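Local coordinates for protein minor fimbrium anchoring subunit Mfa2 (Porphyromonas gingivalis, PDB 5NFI) that anchors the minor (Mfa1) fimbriae in the bacterial outer membrane through its interaction with Mfa1 and regulates fimbrial length, at residues 78-83 with 93-98; 174-179 with 204-209. All coordinates share one frame; numbering follows the deposited sequence.

Interaction 1 (78-83 with 93-98)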
ATOM      1  N   TYR A  78       6.372  11.486  -1.200  1.00 50.54           N
ATOM      2  CA  TYR A  78       4.972  11.827  -1.463  1.00 50.33           C
ATOM      3  C   TYR A  78       4.720  13.320  -1.597  1.00 51.34           C
ATOM      4  O   TYR A  78       5.277  14.118  -0.854  1.00 52.90           O
ATOM      5  CB  TYR A  78       4.075  11.258  -0.364  1.00 49.75           C
ATOM      6  CG  TYR A  78       4.230   9.773  -0.180  1.00 50.14           C
ATOM      7  CD1 TYR A  78       3.496   8.862  -0.963  1.00 49.84           C
ATOM      8  CD2 TYR A  78       5.135   9.267   0.749  1.00 50.85           C
ATOM      9  CE1 TYR A  78       3.647   7.490  -0.802  1.00 49.19           C
ATOM     10  CE2 TYR A  78       5.297   7.902   0.919  1.00 50.84           C
ATOM     11  CZ  TYR A  78       4.551   7.013   0.141  1.00 50.01           C
ATOM     12  OH  TYR A  78       4.727   5.657   0.344  1.00 49.66           O
ATOM     13  N   ASN A  79       3.889  13.683  -2.565  1.00 51.32           N
ATOM     14  CA  ASN A  79       3.315  15.017  -2.686  1.00 52.72           C
ATOM     15  C   ASN A  79       2.072  15.139  -1.812  1.00 52.61           C
ATOM     16  O   ASN A  79       1.031  14.542  -2.111  1.00 52.36           O
ATOM     17  CB  ASN A  79       2.933  15.329  -4.139  1.00 54.48           C
ATOM     18  CG  ASN A  79       4.139  15.485  -5.059  1.00 55.71           C
ATOM     19  OD1 ASN A  79       5.178  15.996  -4.660  1.00 57.33           O
ATOM     20  ND2 ASN A  79       3.992  15.057  -6.296  1.00 55.08           N
ATOM     21  N   ILE A  80       2.180  15.930  -0.749  1.00 53.31           N
ATOM     22  CA  ILE A  80       1.093  16.101   0.207  1.00 53.73           C
ATOM     23  C   ILE A  80       0.157  17.253  -0.177  1.00 54.86           C
ATOM     24  O   ILE A  80       0.602  18.373  -0.406  1.00 55.94           O
ATOM     25  CB  ILE A  80       1.649  16.359   1.626  1.00 54.44           C
ATOM     26  CG1 ILE A  80       2.745  15.347   1.979  1.00 46.54           C
ATOM     27  CG2 ILE A  80       0.522  16.398   2.638  1.00 54.85           C
ATOM     28  CD1 ILE A  80       2.278  13.924   2.027  1.00 45.45           C
ATOM     29  N   GLY A  81      -1.140  16.980  -0.232  1.00 54.88           N
ATOM     30  CA  GLY A  81      -2.106  17.997  -0.624  1.00 56.35           C
ATOM     31  C   GLY A  81      -2.543  18.913   0.505  1.00 57.57           C
ATOM     32  O   GLY A  81      -1.892  18.970   1.553  1.00 57.38           O
ATOM     33  N   GLU A  82      -3.647  19.625   0.285  1.00 59.11           N
ATOM     34  CA  GLU A  82      -4.204  20.573   1.259  1.00 60.94           C
ATOM     35  C   GLU A  82      -4.603  19.901   2.569  1.00 59.56           C
ATOM     36  O   GLU A  82      -5.279  18.874   2.576  1.00 59.04           O
ATOM     37  CB  GLU A  82      -5.420  21.294   0.659  1.00 64.50           C
ATOM     38  CG  GLU A  82      -6.300  21.994   1.680  1.00 67.53           C
ATOM     39  CD  GLU A  82      -7.754  22.111   1.228  1.00 70.68           C
ATOM     40  OE1 GLU A  82      -8.588  21.284   1.673  1.00 70.65           O
ATOM     41  OE2 GLU A  82      -8.063  23.026   0.431  1.00 73.32           O
ATOM     42  N   ILE A  83      -4.170  20.478   3.678  1.00 59.40           N
ATOM     43  CA  ILE A  83      -4.590  20.018   5.000  1.00 58.99           C
ATOM     44  C   ILE A  83      -5.086  21.215   5.802  1.00 60.59           C
ATOM     45  O   ILE A  83      -4.285  21.941   6.389  1.00 61.49           O
ATOM     46  CB  ILE A  83      -3.439  19.329   5.770  1.00 57.61           C
ATOM     47  CG1 ILE A  83      -2.844  18.173   4.962  1.00 55.50           C
ATOM     48  CG2 ILE A  83      -3.911  18.837   7.129  1.00 57.34           C
ATOM     49  CD1 ILE A  83      -1.648  17.500   5.650  1.00 54.20           C
ATOM     50  N   VAL A  93      -7.961  14.095  -1.358  1.00 58.58           N
ATOM     51  CA  VAL A  93      -6.702  13.395  -1.524  1.00 55.64           C
ATOM     52  C   VAL A  93      -5.623  13.943  -0.605  1.00 54.06           C
ATOM     53  O   VAL A  93      -5.194  15.087  -0.721  1.00 55.08           O
ATOM     54  CB  VAL A  93      -6.205  13.451  -2.977  1.00 55.06           C
ATOM     55  CG1 VAL A  93      -4.924  12.627  -3.128  1.00 52.69           C
ATOM     56  CG2 VAL A  93      -7.294  12.943  -3.926  1.00 56.14           C
ATOM     57  N   LEU A  94      -5.170  13.105   0.306  1.00 52.07           N
ATOM     58  CA  LEU A  94      -4.069  13.476   1.172  1.00 51.07           C
ATOM     59  C   LEU A  94      -2.716  13.502   0.452  1.00 50.91           C
ATOM     60  O   LEU A  94      -1.864  14.359   0.723  1.00 51.77           O
ATOM     61  CB  LEU A  94      -4.007  12.505   2.350  1.00 49.14           C
ATOM     62  CG  LEU A  94      -2.821  12.648   3.288  1.00 47.75           C
ATOM     63  CD1 LEU A  94      -2.721  14.090   3.804  1.00 48.20           C
ATOM     64  CD2 LEU A  94      -2.972  11.661   4.431  1.00 46.85           C
HETATM   65  N   MSE A  95      -2.549  12.595  -0.503  1.00 49.85           N
HETATM   66  CA  MSE A  95      -1.235  12.056  -0.825  1.00 48.72           C
HETATM   67  C   MSE A  95      -1.147  11.545  -2.251  1.00 48.38           C
HETATM   68  O   MSE A  95      -2.033  10.823  -2.692  1.00 48.36           O
HETATM   69  CB  MSE A  95      -0.974  10.895   0.114  1.00 48.55           C
HETATM   70  CG  MSE A  95       0.420  10.603   0.544  1.00 48.22           C
HETATM   71 SE   MSE A  95       0.196   8.940   1.572  1.00 75.10          SE
HETATM   72  CE  MSE A  95       0.263   7.658   0.103  1.00132.28           C
ATOM     73  N   ARG A  96      -0.073  11.890  -2.956  1.00 47.76           N
ATOM     74  CA  ARG A  96       0.221  11.257  -4.231  1.00 47.21           C
ATOM     75  C   ARG A  96       1.668  10.814  -4.288  1.00 46.43           C
ATOM     76  O   ARG A  96       2.555  11.597  -3.987  1.00 46.32           O
ATOM     77  CB  ARG A  96      -0.077  12.200  -5.394  1.00 48.61           C
ATOM     78  CG  ARG A  96      -1.545  12.388  -5.643  1.00 49.63           C
ATOM     79  CD  ARG A  96      -1.800  13.283  -6.817  1.00 51.62           C
ATOM     80  NE  ARG A  96      -3.157  13.820  -6.793  1.00 53.79           N
ATOM     81  CZ  ARG A  96      -4.254  13.100  -7.027  1.00 54.88           C
ATOM     82  NH1 ARG A  96      -4.159  11.804  -7.284  1.00 54.14           N
ATOM     83  NH2 ARG A  96      -5.451  13.671  -6.991  1.00 56.54           N
ATOM     84  N   LEU A  97       1.916   9.567  -4.682  1.00 46.15           N
ATOM     85  CA  LEU A  97       3.294   9.113  -4.819  1.00 46.68           C
ATOM     86  C   LEU A  97       4.019   9.982  -5.837  1.00 48.81           C
ATOM     87  O   LEU A  97       3.496  10.250  -6.925  1.00 49.53           O
ATOM     88  CB  LEU A  97       3.361   7.649  -5.218  1.00 45.51           C
ATOM     89  CG  LEU A  97       4.783   7.082  -5.276  1.00 45.33           C
ATOM     90  CD1 LEU A  97       5.517   7.335  -3.980  1.00 45.23           C
ATOM     91  CD2 LEU A  97       4.755   5.580  -5.579  1.00 44.98           C
ATOM     92  N   LYS A  98       5.197  10.475  -5.471  1.00 50.14           N
ATOM     93  CA  LYS A  98       5.915  11.354  -6.390  1.00 52.31           C
ATOM     94  C   LYS A  98       6.238  10.587  -7.647  1.00 53.96           C
ATOM     95  O   LYS A  98       6.605   9.416  -7.595  1.00 53.03           O
ATOM     96  CB  LYS A  98       7.191  11.922  -5.765  1.00 51.90           C
ATOM     97  CG  LYS A  98       6.984  13.290  -5.170  1.00 52.70           C
ATOM     98  CD  LYS A  98       8.135  13.679  -4.284  1.00 53.39           C
ATOM     99  CE  LYS A  98       7.817  14.936  -3.489  1.00 54.41           C
ATOM    100  NZ  LYS A  98       8.990  15.369  -2.675  1.00 55.57           N
TER

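Interaction 2 (174-179 with 204-209)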
ATOM      1  N   GLY A 174      -8.181   5.577   4.577  1.00 59.27           N
ATOM      2  CA  GLY A 174      -7.102   4.901   3.872  1.00 56.78           C
ATOM      3  C   GLY A 174      -7.346   4.525   2.415  1.00 55.76           C
ATOM      4  O   GLY A 174      -6.583   3.738   1.869  1.00 55.39           O
ATOM      5  N   THR A 175      -8.384   5.061   1.776  1.00 55.53           N
ATOM      6  CA  THR A 175      -8.800   4.500   0.486  1.00 56.25           C
ATOM      7  C   THR A 175      -8.065   5.055  -0.742  1.00 56.80           C
ATOM      8  O   THR A 175      -7.604   6.195  -0.755  1.00 57.52           O
ATOM      9  CB  THR A 175     -10.300   4.683   0.262  1.00 56.37           C
ATOM     10  OG1 THR A 175     -10.572   6.044  -0.067  1.00 55.90           O
ATOM     11  CG2 THR A 175     -11.055   4.276   1.501  1.00 56.79           C
ATOM     12  N   VAL A 176      -7.963   4.229  -1.775  1.00 56.41           N
ATOM     13  CA  VAL A 176      -7.228   4.602  -2.969  1.00 55.65           C
ATOM     14  C   VAL A 176      -8.007   5.622  -3.760  1.00 56.97           C
ATOM     15  O   VAL A 176      -9.149   5.387  -4.144  1.00 58.15           O
ATOM     16  CB  VAL A 176      -6.924   3.380  -3.850  1.00 55.22           C
ATOM     17  CG1 VAL A 176      -6.384   3.811  -5.228  1.00 54.70           C
ATOM     18  CG2 VAL A 176      -5.957   2.468  -3.129  1.00 53.63           C
ATOM     19  N   ALA A 177      -7.377   6.769  -3.971  1.00 57.30           N
ATOM     20  CA  ALA A 177      -7.936   7.815  -4.799  1.00 59.52           C
ATOM     21  C   ALA A 177      -7.773   7.426  -6.265  1.00 61.51           C
ATOM     22  O   ALA A 177      -6.771   6.814  -6.654  1.00 60.54           O
ATOM     23  CB  ALA A 177      -7.257   9.143  -4.504  1.00 58.60           C
ATOM     24  N   LYS A 178      -8.749   7.767  -7.090  1.00 64.66           N
ATOM     25  CA  LYS A 178      -8.630   7.394  -8.490  1.00 67.62           C
ATOM     26  C   LYS A 178      -7.552   8.240  -9.159  1.00 67.49           C
ATOM     27  O   LYS A 178      -7.402   9.422  -8.858  1.00 67.32           O
ATOM     28  CB  LYS A 178      -9.987   7.497  -9.204  1.00 71.57           C
ATOM     29  CG  LYS A 178     -10.778   6.161  -9.174  1.00 80.80           C
ATOM     30  CD  LYS A 178     -10.408   5.322  -7.923  1.00 86.15           C
ATOM     31  CE  LYS A 178     -11.097   3.970  -7.813  1.00 86.78           C
ATOM     32  NZ  LYS A 178     -10.626   3.301  -6.554  1.00 85.25           N
ATOM     33  N   ALA A 179      -6.776   7.603 -10.031  1.00 67.83           N
ATOM     34  CA  ALA A 179      -5.641   8.242 -10.694  1.00 68.11           C
ATOM     35  C   ALA A 179      -5.224   7.463 -11.952  1.00 68.64           C
ATOM     36  O   ALA A 179      -5.667   6.337 -12.164  1.00 68.94           O
ATOM     37  CB  ALA A 179      -4.469   8.360  -9.729  1.00 66.68           C
ATOM     38  N   LYS A 204      -0.572  -0.044  -2.454  1.00 48.78           N
ATOM     39  CA  LYS A 204      -1.660  -0.970  -2.129  1.00 49.72           C
ATOM     40  C   LYS A 204      -2.094  -1.821  -3.324  1.00 49.31           C
ATOM     41  O   LYS A 204      -2.245  -1.329  -4.445  1.00 48.56           O
ATOM     42  CB  LYS A 204      -2.861  -0.198  -1.568  1.00 51.52           C
ATOM     43  CG  LYS A 204      -4.010  -1.063  -1.071  1.00 52.92           C
ATOM     44  CD  LYS A 204      -4.200  -0.908   0.421  1.00 54.54           C
ATOM     45  CE  LYS A 204      -5.669  -0.794   0.802  1.00 57.23           C
ATOM     46  NZ  LYS A 204      -6.446  -2.039   0.481  1.00 58.24           N
ATOM     47  N   LEU A 205      -2.283  -3.109  -3.065  1.00 50.12           N
ATOM     48  CA  LEU A 205      -2.761  -4.025  -4.080  1.00 51.23           C
ATOM     49  C   LEU A 205      -4.192  -4.418  -3.808  1.00 53.97           C
ATOM     50  O   LEU A 205      -4.463  -5.269  -2.977  1.00 54.47           O
ATOM     51  CB  LEU A 205      -1.889  -5.273  -4.134  1.00 50.39           C
ATOM     52  CG  LEU A 205      -0.421  -4.968  -4.381  1.00 49.28           C
ATOM     53  CD1 LEU A 205       0.385  -6.231  -4.253  1.00 48.97           C
ATOM     54  CD2 LEU A 205      -0.255  -4.339  -5.739  1.00 48.65           C
ATOM     55  N   GLU A 206      -5.120  -3.810  -4.521  1.00 56.42           N
ATOM     56  CA  GLU A 206      -6.488  -4.221  -4.356  1.00 59.59           C
ATOM     57  C   GLU A 206      -7.221  -4.090  -5.668  1.00 60.92           C
ATOM     58  O   GLU A 206      -6.789  -3.397  -6.569  1.00 59.36           O
ATOM     59  CB  GLU A 206      -7.179  -3.397  -3.272  1.00 61.78           C
ATOM     60  CG  GLU A 206      -7.562  -1.997  -3.710  1.00 62.95           C
ATOM     61  CD  GLU A 206      -8.067  -1.150  -2.562  1.00 65.05           C
ATOM     62  OE1 GLU A 206      -8.909  -0.257  -2.804  1.00 67.19           O
ATOM     63  OE2 GLU A 206      -7.618  -1.369  -1.419  1.00 64.70           O
ATOM     64  N   SER A 207      -8.340  -4.785  -5.754  1.00 64.38           N
ATOM     65  CA  SER A 207      -9.173  -4.760  -6.929  1.00 66.20           C
ATOM     66  C   SER A 207      -9.824  -3.407  -7.055  1.00 68.56           C
ATOM     67  O   SER A 207      -9.938  -2.690  -6.071  1.00 68.27           O
ATOM     68  CB  SER A 207     -10.215  -5.857  -6.824  1.00 67.98           C
ATOM     69  OG  SER A 207     -10.540  -6.068  -5.461  1.00 69.05           O
ATOM     70  N   GLY A 208     -10.240  -3.051  -8.263  1.00 71.66           N
ATOM     71  CA  GLY A 208     -11.031  -1.852  -8.466  1.00 73.85           C
ATOM     72  C   GLY A 208     -10.417  -0.893  -9.459  1.00 74.19           C
ATOM     73  O   GLY A 208     -11.021   0.125  -9.804  1.00 75.74           O
ATOM     74  N   HIS A 209      -9.217  -1.227  -9.917  1.00 71.99           N
ATOM     75  CA  HIS A 209      -8.438  -0.367 -10.801  1.00 71.34           C
ATOM     76  C   HIS A 209      -7.287  -1.189 -11.352  1.00 69.90           C
ATOM     77  O   HIS A 209      -7.104  -2.348 -10.972  1.00 70.27           O
ATOM     78  CB  HIS A 209      -7.912   0.856 -10.054  1.00 71.04           C
ATOM     79  CG  HIS A 209      -7.302   0.518  -8.730  1.00 69.29           C
ATOM     80  ND1 HIS A 209      -7.976   0.678  -7.538  1.00 70.14           N
ATOM     81  CD2 HIS A 209      -6.102  -0.024  -8.415  1.00 66.93           C
ATOM     82  CE1 HIS A 209      -7.207   0.266  -6.545  1.00 68.72           C
ATOM     83  NE2 HIS A 209      -6.066  -0.166  -7.051  1.00 66.83           N
TER

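Interaction 1 (78-83 with 93-98)
With CG anti to its own carbonyl carbon (chi1 -56°), the ring of Y78 runs alongside the M95 side chain, a selenomethionine that is extended through chi2 and bent at chi3. The extended part carries SE over one face of the phenol ring, 4.5 Å from the Y78 centroid, a Met-aromatic contact, and the bend (chi3 85°) folds the M95 methyl CE back to 3.5 Å from Y78 CE1. L97, its CG anti to the backbone N, crosses the ring obliquely and places CD1 against the same CE1 atom. L112 and L203 also pack on this buried tyrosine.

These side chains hang on a short antiparallel pairing of strands 78-80 and 93-97. N79 and R96 form the hydrogen-bonded pair: N79 N donates to R96 O at 2.9 Å, in the carbonyl plane, and R96 N returns a bond of 3.0 Å to N79 O from above that carbonyl's plane. Just past the strand, G81 N gives L94 O a nearly straight bond (2.9 Å, 169° at the hydrogen), again from above the plane. L94 and M95 both face Y170, a classic beta bulge. Strand 93-97 thus pairs with 78-80 on one edge and with 169-171 on the other.

Past the end of strand 93-97, the K98 chain crosses the N79 side chain at about a right angle, its CG and CE methylenes against OD1, while its ammonium bonds to D76 O. L94 CD1 meets I80 CG2 within the pairing. Just past the end of strand 78-80, I83 CD1 lies 4.0 Å from L94 CD1.

The chemistry thus divides in two: three main-chain hydrogen bonds fix the register, and the apolar contacts of Y78, M95 and L97, and of L94 with I80 and I83, add van der Waals packing.

Interaction 2 (174-179 with 204-209)
V176 projects from the loop between strands 169-171 and 182-190 toward the loop between strands 196-202 and 211-217, and its torsion (chi1 169°) spreads the two methyls between different partners. CG1, anti to the backbone N, lies 3.9 Å from H209 CE1, approaching the imidazole obliquely. CG2, beside the backbone N, comes tip to tip with E206 OE1 at 4.0 Å and also nears K204 CB.

Both E206 and H209 hold CG in the crowded position between backbone N and carbonyl carbon (chi1 76° and 46°), which turns each side chain toward V176. E206 then continues extended and offers OE2 to K204 NZ in a salt bridge within its own segment. The K178 side chain, bent at chi2, crosses that of H209 at about a right angle and leaves NZ 3.9 Å from H209 ND1, too far for a hydrogen bond.

No hydrogen bond joins the two segments directly; Y170 packs on V176 and bonds through its hydroxyl to K204 N. Their contact therefore rests on van der Waals packing around one valine. K178 NZ, 5.4 Å from E206 OE1, probably adds a modest attraction, and the two charges would probably influence H209 in opposite senses.

In the fold
Both segments of interaction 1 precede those of interaction 2 in the sequence, and the centres of the two contacts lie 15 Å apart, yet the two touch directly. V93 CG2 packs on A177 CB at 3.8 Å, and the guanidinium of R96 reaches A179 CB, its NH1 lying 4.2 Å away. Strand 169-171 ties them together: Y170 forms backbone bonds with the bulge in 93-98, while its side chain serves the loop contact, and segment 174-179 begins two residues after this strand. Through 174-179, the small sheet of interaction 1 is in packing contact with the 204-209 loop. Both contacts fall in the middle of the elongated, transthyretin-clan anchor protein.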